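PDB 6JLC: cAMP factor from Mobiluncus curtisii, which probably acts as a secreted pore-forming toxin that contributes to lysis of red blood cells in the CAMP haemolytic reaction. Local coordinates for residues 168-171 and 172-176; 75-78 and 79-83; 148-152 and 153-157. One frame throughout, in Å; residues are numbered along the deposited sequence.

Contact 1 of 3, residues 168-171 and 172-176; sequences ARDK and EILTH. With ACT (acetate ion), chain B.
Arg169 O takes two backbone N-H groups at once, and the helix 152-173 changes its winding around it. Ile173 N, the ordinary i+4 donor, lies 2.9 Å from Arg169 O but stands above the carbonyl plane. Leu174 N, one residue further on, reaches Arg169 O at 3.0 Å with a nearly straight N-H (168°) and lies close to the C=O axis. This i+5 bond is the mark of a wider, pi-type turn in the last stretch of the helix. One residue earlier, Glu172 N donates to Ala168 O at 3.0 Å with a more bent N-H (134°).

Just beyond, the side chain of Thr175 turns back onto the same turns: OG1 donates to Lys171 O over 2.7 Å, from above the carbonyl plane. The torsion chi1 of 39° tucks this hydroxyl between its own N and carbonyl carbon, which turns it back toward the helix, while CG2 rests 3.4 Å from Asp170 O.

On the side that faces helix 179-197, Arg169 forms a salt bridge with its neighbour Asp170, NE to OD1 at 3.0 Å; the bonds that hold it are individually weak. Asp170 OD2 lies at the edge of the guanidinium, in its plane. NH1 has two further partners, Asn186 and an acetate oxygen (ACT O) 3.0 Å away. That acetate, probably from the crystallisation liquor, is also bonded by Arg166, and the shared anion would offset the positive charge of the two arginines.

The contact lies at the surface. Arg169, Asp170 and Leu174 pack against Tyr182 of helix 179-197, whereas Ala168 and Glu172 touch Tyr217 and Ile173 meets Ala220, both on helix 203-222; the backbone of His176 bonds to Val226 near the chain's C-terminal end.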
loop_
_atom_site.group_PDB
_atom_site.type_symbol
_atom_site.label_atom_id
_atom_site.label_comp_id
_atom_site.label_asym_id
_atom_site.label_seq_id
_atom_site.Cartn_x
_atom_site.Cartn_y
_atom_site.Cartn_z
ATOM N N ALA A 168 18.893 -6.511 7.984
ATOM C CA ALA A 168 19.803 -7.647 7.865
ATOM C C ALA A 168 21.209 -7.306 8.338
ATOM O O ALA A 168 21.913 -8.173 8.874
ATOM C CB ALA A 168 19.838 -8.144 6.418
ATOM N N ARG A 169 21.643 -6.058 8.159
ATOM C CA ARG A 169 22.986 -5.691 8.599
ATOM C C ARG A 169 23.120 -5.803 10.113
ATOM O O ARG A 169 24.137 -6.286 10.619
ATOM C CB ARG A 169 23.319 -4.271 8.140
ATOM C CG ARG A 169 24.533 -3.665 8.830
ATOM C CD ARG A 169 24.409 -2.145 8.917
ATOM N NE ARG A 169 23.186 -1.715 9.585
ATOM C CZ ARG A 169 22.659 -0.498 9.473
ATOM N NH1 ARG A 169 23.242 0.422 8.713
ATOM N NH2 ARG A 169 21.539 -0.199 10.116
ATOM N N ASP A 170 22.095 -5.363 10.846
ATOM C CA ASP A 170 22.157 -5.355 12.302
ATOM C C ASP A 170 22.037 -6.758 12.882
ATOM O O ASP A 170 22.534 -7.014 13.985
ATOM C CB ASP A 170 21.052 -4.461 12.858
ATOM C CG ASP A 170 21.213 -3.007 12.453
ATOM O OD1 ASP A 170 22.369 -2.531 12.355
ATOM O OD2 ASP A 170 20.171 -2.345 12.239
ATOM N N LYS A 171 21.386 -7.673 12.161
ATOM C CA LYS A 171 21.172 -9.030 12.645
ATOM C C LYS A 171 22.261 -10.005 12.225
ATOM O O LYS A 171 22.449 -11.023 12.900
ATOM C CB LYS A 171 19.815 -9.555 12.166
ATOM C CG LYS A 171 18.636 -8.836 12.794
ATOM C CD LYS A 171 17.373 -9.680 12.748
ATOM C CE LYS A 171 16.163 -8.827 12.380
ATOM N NZ LYS A 171 15.414 -9.380 11.218
ATOM N N GLU A 172 22.997 -9.719 11.150
ATOM C CA GLU A 172 23.967 -10.666 10.620
ATOM C C GLU A 172 25.385 -10.132 10.495
ATOM O O GLU A 172 26.319 -10.932 10.509
ATOM C CB GLU A 172 23.521 -11.170 9.237
ATOM C CG GLU A 172 22.240 -11.978 9.263
ATOM C CD GLU A 172 22.464 -13.398 9.744
ATOM O OE1 GLU A 172 23.636 -13.782 9.963
ATOM O OE2 GLU A 172 21.463 -14.128 9.905
ATOM N N ILE A 173 25.580 -8.824 10.362
ATOM C CA ILE A 173 26.910 -8.258 10.128
ATOM C C ILE A 173 27.479 -7.631 11.387
ATOM O O ILE A 173 28.614 -7.905 11.771
ATOM C CB ILE A 173 26.868 -7.233 8.974
ATOM C CG1 ILE A 173 26.156 -7.831 7.756
ATOM C CG2 ILE A 173 28.279 -6.783 8.631
ATOM C CD1 ILE A 173 26.844 -9.059 7.211
ATOM N N LEU A 174 26.710 -6.751 12.022
ATOM C CA LEU A 174 27.156 -6.175 13.281
ATOM C C LEU A 174 27.309 -7.255 14.341
ATOM O O LEU A 174 28.232 -7.205 15.161
ATOM C CB LEU A 174 26.167 -5.112 13.741
ATOM C CG LEU A 174 26.515 -4.501 15.095
ATOM C CD1 LEU A 174 27.841 -3.761 15.077
ATOM C CD2 LEU A 174 25.393 -3.605 15.468
ATOM N N THR A 175 26.421 -8.253 14.316
ATOM C CA THR A 175 26.439 -9.314 15.320
ATOM C C THR A 175 27.685 -10.189 15.201
ATOM O O THR A 175 28.237 -10.624 16.219
ATOM C CB THR A 175 25.169 -10.165 15.200
ATOM O OG1 THR A 175 24.844 -10.351 13.816
ATOM C CG2 THR A 175 23.988 -9.490 15.896
ATOM N N HIS A 176 28.160 -10.451 13.972
ATOM C CA HIS A 176 29.180 -11.473 13.772
ATOM C C HIS A 176 30.362 -11.101 12.883
ATOM O O HIS A 176 31.228 -11.956 12.672
ATOM C CB HIS A 176 28.544 -12.750 13.197
ATOM C CG HIS A 176 27.343 -13.222 13.953
ATOM N ND1 HIS A 176 26.090 -13.308 13.382
ATOM C CD2 HIS A 176 27.200 -13.638 15.233
ATOM C CE1 HIS A 176 25.229 -13.755 14.277
ATOM N NE2 HIS A 176 25.877 -13.962 15.410
HETATM C C ACT B . 22.491 3.829 6.928
HETATM O O ACT B . 21.928 2.859 7.519
HETATM O OXT ACT B . 21.962 4.857 6.442
HETATM C CH3 ACT B . 24.040 3.753 6.757
#

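Contact 2 of 3, residues 75-78 and 79-83; sequences THLI and VEIGL
Leu77 and Ile81 meet one turn apart on helix 68-91, a regular alpha-helix inside the helical bundle formed with helices 8-31, 41-59, 97-114 and 121-139. Leu77 CG lies 4.2 Å from Ile81 CD1. Ile81 CG1, set beside its own N (chi1 -67°), leans back over the preceding turn and comes within 3.2 Å of Leu77 O, the same oxygen that accepts from Ile81 N at 2.8 Å. On another side of the helix Val79 CG2 rests 3.4 Å from Thr75 O, which takes the N-H of Val79. Gly82 N continues the i+4 ladder onto Ile78 O.

The neighbouring helices fix these side chains. Leu77 is packed by Leu124 and Ile128 of helix 121-139 and by Ala110 of helix 97-114; Ile81 touches Ala110 too, and Leu44 of helix 41-59. The carboxylate of Glu80 is held by a salt bridge from OE2 to Arg132, which probably favours its charged form.

His76 O accepts from Glu80 N and also from a water at 2.8 Å; that water donates its other hydrogen to Glu80 OE1 at 2.7 Å.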
loop_
_atom_site.group_PDB
_atom_site.type_symbol
_atom_site.label_atom_id
_atom_site.label_comp_id
_atom_site.label_asym_id
_atom_site.label_seq_id
_atom_site.Cartn_x
_atom_site.Cartn_y
_atom_site.Cartn_z
ATOM N N THR A 75 -19.695 -1.787 3.202
ATOM C CA THR A 75 -18.763 -2.866 3.523
ATOM C C THR A 75 -18.071 -3.370 2.266
ATOM O O THR A 75 -16.840 -3.481 2.221
ATOM C CB THR A 75 -19.507 -4.010 4.225
ATOM O OG1 THR A 75 -19.999 -3.554 5.495
ATOM C CG2 THR A 75 -18.597 -5.203 4.439
ATOM N N HIS A 76 -18.853 -3.685 1.228
ATOM C CA HIS A 76 -18.260 -4.156 -0.020
ATOM C C HIS A 76 -17.306 -3.128 -0.613
ATOM O O HIS A 76 -16.276 -3.497 -1.185
ATOM C CB HIS A 76 -19.348 -4.518 -1.029
ATOM C CG HIS A 76 -20.221 -5.637 -0.561
ATOM N ND1 HIS A 76 -21.589 -5.655 -0.754
ATOM C CD2 HIS A 76 -19.929 -6.755 0.144
ATOM C CE1 HIS A 76 -22.091 -6.752 -0.218
ATOM N NE2 HIS A 76 -21.105 -7.435 0.342
ATOM N N LEU A 77 -17.621 -1.834 -0.484
ATOM C CA LEU A 77 -16.742 -0.825 -1.076
ATOM C C LEU A 77 -15.415 -0.717 -0.317
ATOM O O LEU A 77 -14.347 -0.599 -0.933
ATOM C CB LEU A 77 -17.453 0.529 -1.142
ATOM C CG LEU A 77 -16.676 1.699 -1.778
ATOM C CD1 LEU A 77 -16.126 1.358 -3.166
ATOM C CD2 LEU A 77 -17.604 2.916 -1.883
ATOM N N ILE A 78 -15.452 -0.762 1.019
ATOM C CA ILE A 78 -14.195 -0.760 1.764
ATOM C C ILE A 78 -13.346 -1.965 1.379
ATOM O O ILE A 78 -12.134 -1.839 1.160
ATOM C CB ILE A 78 -14.463 -0.695 3.279
ATOM C CG1 ILE A 78 -15.031 0.691 3.611
ATOM C CG2 ILE A 78 -13.169 -0.918 4.057
ATOM C CD1 ILE A 78 -15.187 0.985 5.075
ATOM N N VAL A 79 -13.969 -3.143 1.246
ATOM C CA VAL A 79 -13.215 -4.328 0.844
ATOM C C VAL A 79 -12.600 -4.118 -0.530
ATOM O O VAL A 79 -11.437 -4.461 -0.772
ATOM C CB VAL A 79 -14.123 -5.573 0.885
ATOM C CG1 VAL A 79 -13.480 -6.750 0.157
ATOM C CG2 VAL A 79 -14.458 -5.913 2.338
ATOM N N GLU A 80 -13.368 -3.519 -1.444
ATOM C CA GLU A 80 -12.886 -3.291 -2.800
ATOM C C GLU A 80 -11.733 -2.302 -2.822
ATOM O O GLU A 80 -10.803 -2.450 -3.624
ATOM C CB GLU A 80 -14.022 -2.770 -3.681
ATOM C CG GLU A 80 -13.717 -2.897 -5.177
ATOM C CD GLU A 80 -13.723 -4.352 -5.618
ATOM O OE1 GLU A 80 -14.468 -5.142 -5.000
ATOM O OE2 GLU A 80 -13.005 -4.701 -6.580
ATOM N N ILE A 81 -11.809 -1.258 -1.994
ATOM C CA ILE A 81 -10.697 -0.318 -1.909
ATOM C C ILE A 81 -9.439 -1.051 -1.468
ATOM O O ILE A 81 -8.355 -0.875 -2.043
ATOM C CB ILE A 81 -11.040 0.834 -0.951
ATOM C CG1 ILE A 81 -12.167 1.711 -1.533
ATOM C CG2 ILE A 81 -9.801 1.681 -0.686
ATOM C CD1 ILE A 81 -12.764 2.631 -0.510
ATOM N N GLY A 82 -9.561 -1.899 -0.445
ATOM C CA GLY A 82 -8.422 -2.707 -0.026
ATOM C C GLY A 82 -7.868 -3.571 -1.150
ATOM O O GLY A 82 -6.659 -3.591 -1.397
ATOM N N LEU A 83 -8.756 -4.293 -1.845
ATOM C CA LEU A 83 -8.298 -5.156 -2.932
ATOM C C LEU A 83 -7.601 -4.354 -4.018
ATOM O O LEU A 83 -6.595 -4.804 -4.585
ATOM C CB LEU A 83 -9.471 -5.923 -3.543
ATOM C CG LEU A 83 -10.227 -6.912 -2.673
ATOM C CD1 LEU A 83 -11.484 -7.395 -3.411
ATOM C CD2 LEU A 83 -9.307 -8.080 -2.299
HETATM O O HOH W 1 -16.085 -5.733 -2.920
#

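Contact 3 of 3, residues 148-152 and 153-157; sequences DTATI and YVKDL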
loop_
_atom_site.group_PDB
_atom_site.type_symbol
_atom_site.label_atom_id
_atom_site.label_comp_id
_atom_site.label_asym_id
_atom_site.label_seq_id
_atom_site.Cartn_x
_atom_site.Cartn_y
_atom_site.Cartn_z
ATOM N N ASP A 148 13.064 7.257 -17.681
ATOM C CA ASP A 148 12.093 8.141 -17.056
ATOM C C ASP A 148 12.467 8.414 -15.601
ATOM O O ASP A 148 13.216 7.664 -14.968
ATOM C CB ASP A 148 10.688 7.543 -17.097
ATOM C CG ASP A 148 10.079 7.552 -18.478
ATOM O OD1 ASP A 148 10.549 8.320 -19.347
ATOM O OD2 ASP A 148 9.126 6.777 -18.683
ATOM N N THR A 149 11.934 9.509 -15.071
ATOM C CA THR A 149 12.112 9.808 -13.657
ATOM C C THR A 149 11.387 8.766 -12.824
ATOM O O THR A 149 10.240 8.407 -13.118
ATOM C CB THR A 149 11.584 11.206 -13.329
ATOM O OG1 THR A 149 12.250 12.154 -14.162
ATOM C CG2 THR A 149 11.856 11.563 -11.862
ATOM N N ALA A 150 12.062 8.259 -11.794
ATOM C CA ALA A 150 11.437 7.263 -10.940
ATOM C C ALA A 150 10.193 7.850 -10.291
ATOM O O ALA A 150 10.206 8.992 -9.814
ATOM C CB ALA A 150 12.428 6.784 -9.877
ATOM N N THR A 151 9.096 7.097 -10.335
ATOM C CA THR A 151 7.917 7.461 -9.572
ATOM C C THR A 151 8.164 7.168 -8.093
ATOM O O THR A 151 9.158 6.544 -7.712
ATOM C CB THR A 151 6.705 6.679 -10.063
ATOM O OG1 THR A 151 6.959 5.275 -9.869
ATOM C CG2 THR A 151 6.447 6.955 -11.552
ATOM N N ILE A 152 7.237 7.612 -7.244
ATOM C CA ILE A 152 7.370 7.276 -5.828
ATOM C C ILE A 152 7.235 5.773 -5.612
ATOM O O ILE A 152 7.766 5.229 -4.638
ATOM C CB ILE A 152 6.341 8.050 -4.990
ATOM C CG1 ILE A 152 4.962 7.518 -5.315
ATOM C CG2 ILE A 152 6.420 9.540 -5.262
ATOM C CD1 ILE A 152 4.184 7.330 -4.128
ATOM N N TYR A 153 6.538 5.070 -6.513
ATOM C CA TYR A 153 6.398 3.621 -6.371
ATOM C C TYR A 153 7.731 2.912 -6.599
ATOM O O TYR A 153 8.064 1.969 -5.875
ATOM C CB TYR A 153 5.311 3.111 -7.322
ATOM C CG TYR A 153 4.091 3.978 -7.150
ATOM C CD1 TYR A 153 3.199 3.736 -6.114
ATOM C CD2 TYR A 153 3.888 5.097 -7.953
ATOM C CE1 TYR A 153 2.104 4.566 -5.911
ATOM C CE2 TYR A 153 2.802 5.931 -7.754
ATOM C CZ TYR A 153 1.912 5.655 -6.735
ATOM O OH TYR A 153 0.821 6.479 -6.542
ATOM N N VAL A 154 8.514 3.374 -7.576
ATOM C CA VAL A 154 9.853 2.824 -7.787
ATOM C C VAL A 154 10.774 3.216 -6.635
ATOM O O VAL A 154 11.557 2.396 -6.138
ATOM C CB VAL A 154 10.411 3.290 -9.149
ATOM C CG1 VAL A 154 11.893 2.906 -9.296
ATOM C CG2 VAL A 154 9.611 2.678 -10.286
ATOM N N LYS A 155 10.713 4.483 -6.215
ATOM C CA LYS A 155 11.474 4.940 -5.051
ATOM C C LYS A 155 11.135 4.136 -3.804
ATOM O O LYS A 155 12.012 3.896 -2.962
ATOM C CB LYS A 155 11.206 6.426 -4.801
ATOM C CG LYS A 155 12.027 7.375 -5.672
ATOM C CD LYS A 155 13.510 7.291 -5.329
ATOM C CE LYS A 155 14.357 8.260 -6.157
ATOM N NZ LYS A 155 14.167 9.658 -5.680
ATOM N N ASP A 156 9.873 3.715 -3.656
ATOM C CA ASP A 156 9.514 2.899 -2.500
ATOM C C ASP A 156 10.159 1.520 -2.563
ATOM O O ASP A 156 10.506 0.960 -1.519
ATOM C CB ASP A 156 7.992 2.794 -2.378
ATOM C CG ASP A 156 7.338 4.132 -1.979
ATOM O OD1 ASP A 156 8.024 4.976 -1.363
ATOM O OD2 ASP A 156 6.143 4.350 -2.286
ATOM N N LEU A 157 10.339 0.957 -3.764
ATOM C CA LEU A 157 11.066 -0.309 -3.886
ATOM C C LEU A 157 12.526 -0.150 -3.457
ATOM O O LEU A 157 13.091 -1.025 -2.789
ATOM C CB LEU A 157 10.980 -0.824 -5.324
ATOM C CG LEU A 157 11.530 -2.231 -5.588
ATOM C CD1 LEU A 157 10.734 -3.277 -4.827
ATOM C CD2 LEU A 157 11.541 -2.542 -7.085
#
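Thr151 is the N-cap of helix 152-173, and its two oxygens serve the first turn. Thr151 O accepts a straight bond from Lys155 N at 3.0 Å (174°). Thr151 OG1 takes the N-H of Val154 in a weak capping bond of 3.4 Å, and lies at the edge of the Tyr153 ring, in its plane. Next along, Asp156 N donates to Ile152 O at 2.8 Å; Asp156 OD2 lies 3.0 Å from Ile152 O with no hydrogen between them, so the N-H bond ties that carbonyl down.

Ile152 covers one face of the Tyr153 ring as a CH-pi contact, CG1 standing 3.7 Å from the ring centroid. The chi1 of 69° swings CG1 over the ring face, and the two side chains lie side by side, pointing the same way. The phenol OH of Tyr153 bonds to Asp36, and its backbone O accepts from Arg93. Lys155 leads its ammonium away to the carbonyls of Trp196 and Lys198. Asp156 OD2 instead lies near Glu32, a pairing of like charges that could raise the proton affinity of either acid.

Ala150 CB touches Val154 CG1 at 4.0 Å, and both reach Cys206 on helix 203-222. Tyr153, on another side of the helix, stacks on His100 of helix 97-114, placing this helix start between the two groups of helices.

Overall arrangement
Contacts 3 and 1 sit toward opposite ends of helix 152-173: its capped start at 148-157 and its later part, with a pi-type turn, at 168-176, with centres 28 Å apart and nearest atoms about 13 Å apart. That helix packs with 179-197 and 203-222, the latter touched by both contacts. Contact 2 belongs to the other helical group, across the chain's centre from both; its centre is 40 Å from contact 1 and 26 Å from contact 3. Helix 97-114 ties the groups together, since it packs on Leu77 and Ile81 in contact 2 and on Tyr153 in contact 3. The acetate lies beside contact 1 alone.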